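Local coordinates for arabinofuranosidase (Bifidobacterium longum, PDB 2Y2W), which hydrolyses terminal alpha-L-arabinofuranosyl residues from arabinans and arabinoxylan as an intracellular family 51 glycoside hydrolase of plant cell-wall breakdown, at the interface of chains A and B. Coordinates in Å, arbitrary orientation; residue numbers count along the deposited sequence, not the author numbering. Chains: chain A/B, Arabinofuranosidase.

Contact 1: the interface of chains A and B. Residues chain A 187-188; chain B 366-368.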
ATOM      1  N   ALA A 187      22.772  11.669 -12.210  1.00 27.27           N
ATOM      2  CA  ALA A 187      24.164  12.084 -12.291  1.00 27.23           C
ATOM      3  C   ALA A 187      24.923  11.537 -11.087  1.00 27.28           C
ATOM      4  O   ALA A 187      24.325  11.340 -10.025  1.00 27.22           O
ATOM      5  CB  ALA A 187      24.259  13.598 -12.331  1.00 27.21           C
ATOM      6  N   PRO A 188      26.240  11.287 -11.245  1.00 27.26           N
ATOM      7  CA  PRO A 188      27.073  10.870 -10.115  1.00 27.18           C
ATOM      8  C   PRO A 188      26.964  11.837  -8.937  1.00 27.13           C
ATOM      9  O   PRO A 188      26.733  13.036  -9.134  1.00 27.05           O
ATOM     10  CB  PRO A 188      28.489  10.902 -10.695  1.00 27.18           C
ATOM     11  CG  PRO A 188      28.298  10.634 -12.142  1.00 27.38           C
ATOM     12  CD  PRO A 188      27.001  11.300 -12.510  1.00 27.22           C
TER
ATOM     13  N   HIS B 366      20.862  16.045 -17.265  1.00 43.95           N
ATOM     14  CA  HIS B 366      22.067  15.316 -16.874  1.00 43.76           C
ATOM     15  C   HIS B 366      22.772  15.937 -15.673  1.00 43.34           C
ATOM     16  O   HIS B 366      23.617  15.295 -15.042  1.00 43.34           O
ATOM     17  CB  HIS B 366      23.042  15.251 -18.053  1.00 44.01           C
ATOM     18  CG  HIS B 366      22.587  14.362 -19.167  1.00 44.72           C
ATOM     19  ND1 HIS B 366      23.273  13.225 -19.534  1.00 45.56           N
ATOM     20  CD2 HIS B 366      21.516  14.439 -19.992  1.00 45.19           C
ATOM     21  CE1 HIS B 366      22.647  12.643 -20.541  1.00 45.63           C
ATOM     22  NE2 HIS B 366      21.575  13.357 -20.836  1.00 45.75           N
ATOM     23  N   GLU B 367      22.424  17.186 -15.372  1.00 42.75           N
ATOM     24  CA  GLU B 367      23.060  17.943 -14.296  1.00 42.19           C
ATOM     25  C   GLU B 367      22.727  17.382 -12.913  1.00 41.56           C
ATOM     26  O   GLU B 367      21.609  16.904 -12.691  1.00 41.57           O
ATOM     27  CB  GLU B 367      22.659  19.421 -14.374  1.00 42.34           C
ATOM     28  CG  GLU B 367      23.237  20.163 -15.574  1.00 42.84           C
ATOM     29  CD  GLU B 367      24.750  20.305 -15.499  1.00 43.68           C
ATOM     30  OE1 GLU B 367      25.237  21.125 -14.688  1.00 43.76           O
ATOM     31  OE2 GLU B 367      25.449  19.597 -16.254  1.00 44.05           O
ATOM     32  N   PRO B 368      23.703  17.418 -11.985  1.00 40.84           N
ATOM     33  CA  PRO B 368      23.413  17.100 -10.588  1.00 40.30           C
ATOM     34  C   PRO B 368      22.447  18.123 -10.000  1.00 39.69           C
ATOM     35  O   PRO B 368      22.471  19.290 -10.390  1.00 39.64           O
ATOM     36  CB  PRO B 368      24.781  17.214  -9.907  1.00 40.28           C
ATOM     37  CG  PRO B 368      25.767  17.011 -10.997  1.00 40.50           C
ATOM     38  CD  PRO B 368      25.146  17.622 -12.211  1.00 40.76           C
TER
HETATM   39  O   HOH W   1      21.007  13.764 -11.911  1.00 18.92           O

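Contact 2: the interface of chains A and B. Residues chain A 204, 206; chain B 363-364, 366.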
ATOM      1  N   PRO A 204      24.928   8.284 -17.522  1.00 34.21           N
ATOM      2  CA  PRO A 204      23.506   7.991 -17.361  1.00 34.15           C
ATOM      3  C   PRO A 204      22.995   7.259 -18.591  1.00 34.09           C
ATOM      4  O   PRO A 204      23.385   7.593 -19.714  1.00 34.12           O
ATOM      5  CB  PRO A 204      22.867   9.378 -17.262  1.00 34.18           C
ATOM      6  CG  PRO A 204      23.967  10.274 -16.811  1.00 34.40           C
ATOM      7  CD  PRO A 204      25.196   9.733 -17.467  1.00 34.25           C
ATOM      8  N   ASP A 206      20.134   7.235 -19.908  1.00 34.03           N
ATOM      9  CA  ASP A 206      19.182   8.068 -20.657  1.00 34.10           C
ATOM     10  C   ASP A 206      17.944   7.316 -21.147  1.00 33.94           C
ATOM     11  O   ASP A 206      17.547   7.431 -22.312  1.00 34.00           O
ATOM     12  CB  ASP A 206      19.872   8.815 -21.809  1.00 34.23           C
ATOM     13  CG  ASP A 206      20.679  10.005 -21.331  1.00 34.73           C
ATOM     14  OD1 ASP A 206      20.145  10.818 -20.544  1.00 35.08           O
ATOM     15  OD2 ASP A 206      21.849  10.129 -21.750  1.00 35.26           O
TER
ATOM     16  N   GLY B 363      16.205  10.573 -20.948  1.00 44.31           N
ATOM     17  CA  GLY B 363      16.234  11.356 -19.719  1.00 44.35           C
ATOM     18  C   GLY B 363      15.916  12.816 -19.966  1.00 44.41           C
ATOM     19  O   GLY B 363      14.785  13.251 -19.739  1.00 44.53           O
ATOM     20  N   LEU B 364      16.929  13.555 -20.430  1.00 44.36           N
ATOM     21  CA  LEU B 364      16.862  14.990 -20.790  1.00 44.33           C
ATOM     22  C   LEU B 364      17.489  16.005 -19.823  1.00 44.34           C
ATOM     23  O   LEU B 364      17.788  17.132 -20.222  1.00 44.42           O
ATOM     24  CB  LEU B 364      15.423  15.524 -20.916  1.00 44.25           C
ATOM     25  CG  LEU B 364      15.216  16.827 -21.702  1.00 44.42           C
ATOM     26  CD1 LEU B 364      15.422  16.625 -23.205  1.00 44.40           C
ATOM     27  CD2 LEU B 364      13.837  17.415 -21.434  1.00 44.37           C
ATOM     28  N   HIS B 366      20.862  16.045 -17.265  1.00 43.95           N
ATOM     29  CA  HIS B 366      22.067  15.316 -16.874  1.00 43.76           C
ATOM     30  C   HIS B 366      22.772  15.937 -15.673  1.00 43.34           C
ATOM     31  O   HIS B 366      23.617  15.295 -15.042  1.00 43.34           O
ATOM     32  CB  HIS B 366      23.042  15.251 -18.053  1.00 44.01           C
ATOM     33  CG  HIS B 366      22.587  14.362 -19.167  1.00 44.72           C
ATOM     34  ND1 HIS B 366      23.273  13.225 -19.534  1.00 45.56           N
ATOM     35  CD2 HIS B 366      21.516  14.439 -19.992  1.00 45.19           C
ATOM     36  CE1 HIS B 366      22.647  12.643 -20.541  1.00 45.63           C
ATOM     37  NE2 HIS B 366      21.575  13.357 -20.836  1.00 45.75           N
TER

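Contact 1: the interface of chains A and B
A:Ala187 points its methyl straight at chain B, where it meets the backbone of B:His366 and the peptide that joins B:Glu367 to B:Pro368. The methyl comes down over the flat face of that peptide. Its CB lies 3.9 Å from the ring nitrogen N of B:Pro368, and the CA–CB bond is aimed almost directly at this nitrogen, the angle at CB being about 166°. The same face continues into the proline ring, which lies under the methyl: CB of A:Ala187 is 4.0 Å from CG of B:Pro368 and 4.1 Å from CD. The ring is puckered with CG tipped out of its plane towards chain A, which brings that carbon nearer the methyl from in front, a little to one side. From another quarter the carbonyl oxygen O of B:His366 looks at the same methyl, 3.3 Å from CB of A:Ala187, a close but non-bonding contact.

A small residue suits this place, because backbone atoms of the partner lie directly in front of CB. The alanine alone has 49 Å² of its surface hidden by chain B, and the patch as a whole hides 102 Å². Prolines follow on both sides of the meeting. A:Pro188 favours an extended psi (151°) for A:Ala187, as B:Pro368 does for B:Glu367 (144°), which probably stiffens both loop segments where they meet. The A:Pro188 carbonyl lies at the margin, and the B:Glu367 side chain takes almost no part, leaving its backbone to form the surface.

A water makes a polar link next to the methyl. The backbone N of A:Ala187 donates a nearly straight hydrogen bond to water 1 at 2.8 Å, and that water stands 3.3 Å from the carbonyl O of B:Glu367, a longer and presumably weaker step.

Contact 2: the interface of chains A and B
With CG anti to its carbonyl carbon (chi1 -76°), A:Asp206 reaches its carboxylate out to chain B, and B:His366, turned about its own first torsion in the same sense, extends its imidazole to meet it. The two side chains cross at about a right angle, with carboxylate and ring planes 52° apart. The carboxylate comes to the CE1–NE2 side of the ring from above its plane: CG of A:Asp206 lies 3.4 Å from CE1 of B:His366, and OD1 is 2.9 Å from NE2. If NE2 carries its proton, this pair can form a hydrogen bond, but a strongly bent one, since the line from NE2 to OD1 leaves the ring plane by about 53°. An acid is apt here because its negative charge would probably favour a protonated imidazole, and attraction between the charges would depend less on aim than the bond does.

A:Pro204 approaches the same face of the ring at its other nitrogen, CG standing 4.1 Å from ND1 of B:His366. The rigid, apolar proline thus packs loosely against the imidazole while the acid holds its far corner. The N of B:Gly363 comes 3.7 Å from the backbone O of A:Asp206; having no side chain, the glycine lets the two backbones approach. B:Leu364 is marginal.

A:Asp206 has a left-handed backbone conformation, with positive phi, in the loop between helix 191-198 and strand 209-212, the strand that runs on towards the catalytic acid/base of its own chain. The chain B partners belong to the long segment between 3-10 helix 346-348 and helix 382-397, a segment without assigned helix or strand, in which the chain is modelled afresh from B:Gly363.

Contact 1 and contact 2 are neighbours in one interface, their C-alpha centres about 8 Å apart. They share B:His366, which gives its backbone carbonyl to contact 1 and its imidazole to contact 2. A single loop of chain B thereby touches two loops of chain A that flank helix 191-198. Both patches lie about 28 to 32 Å from B:Glu215 and B:Glu340, well away from the catalytic residues of chain B, which suggests a structural role. The enzyme is a homohexamer, a trimer of dimers; with three copies in the deposited assembly and no exact two-fold here, this interface plausibly belongs to the trimer.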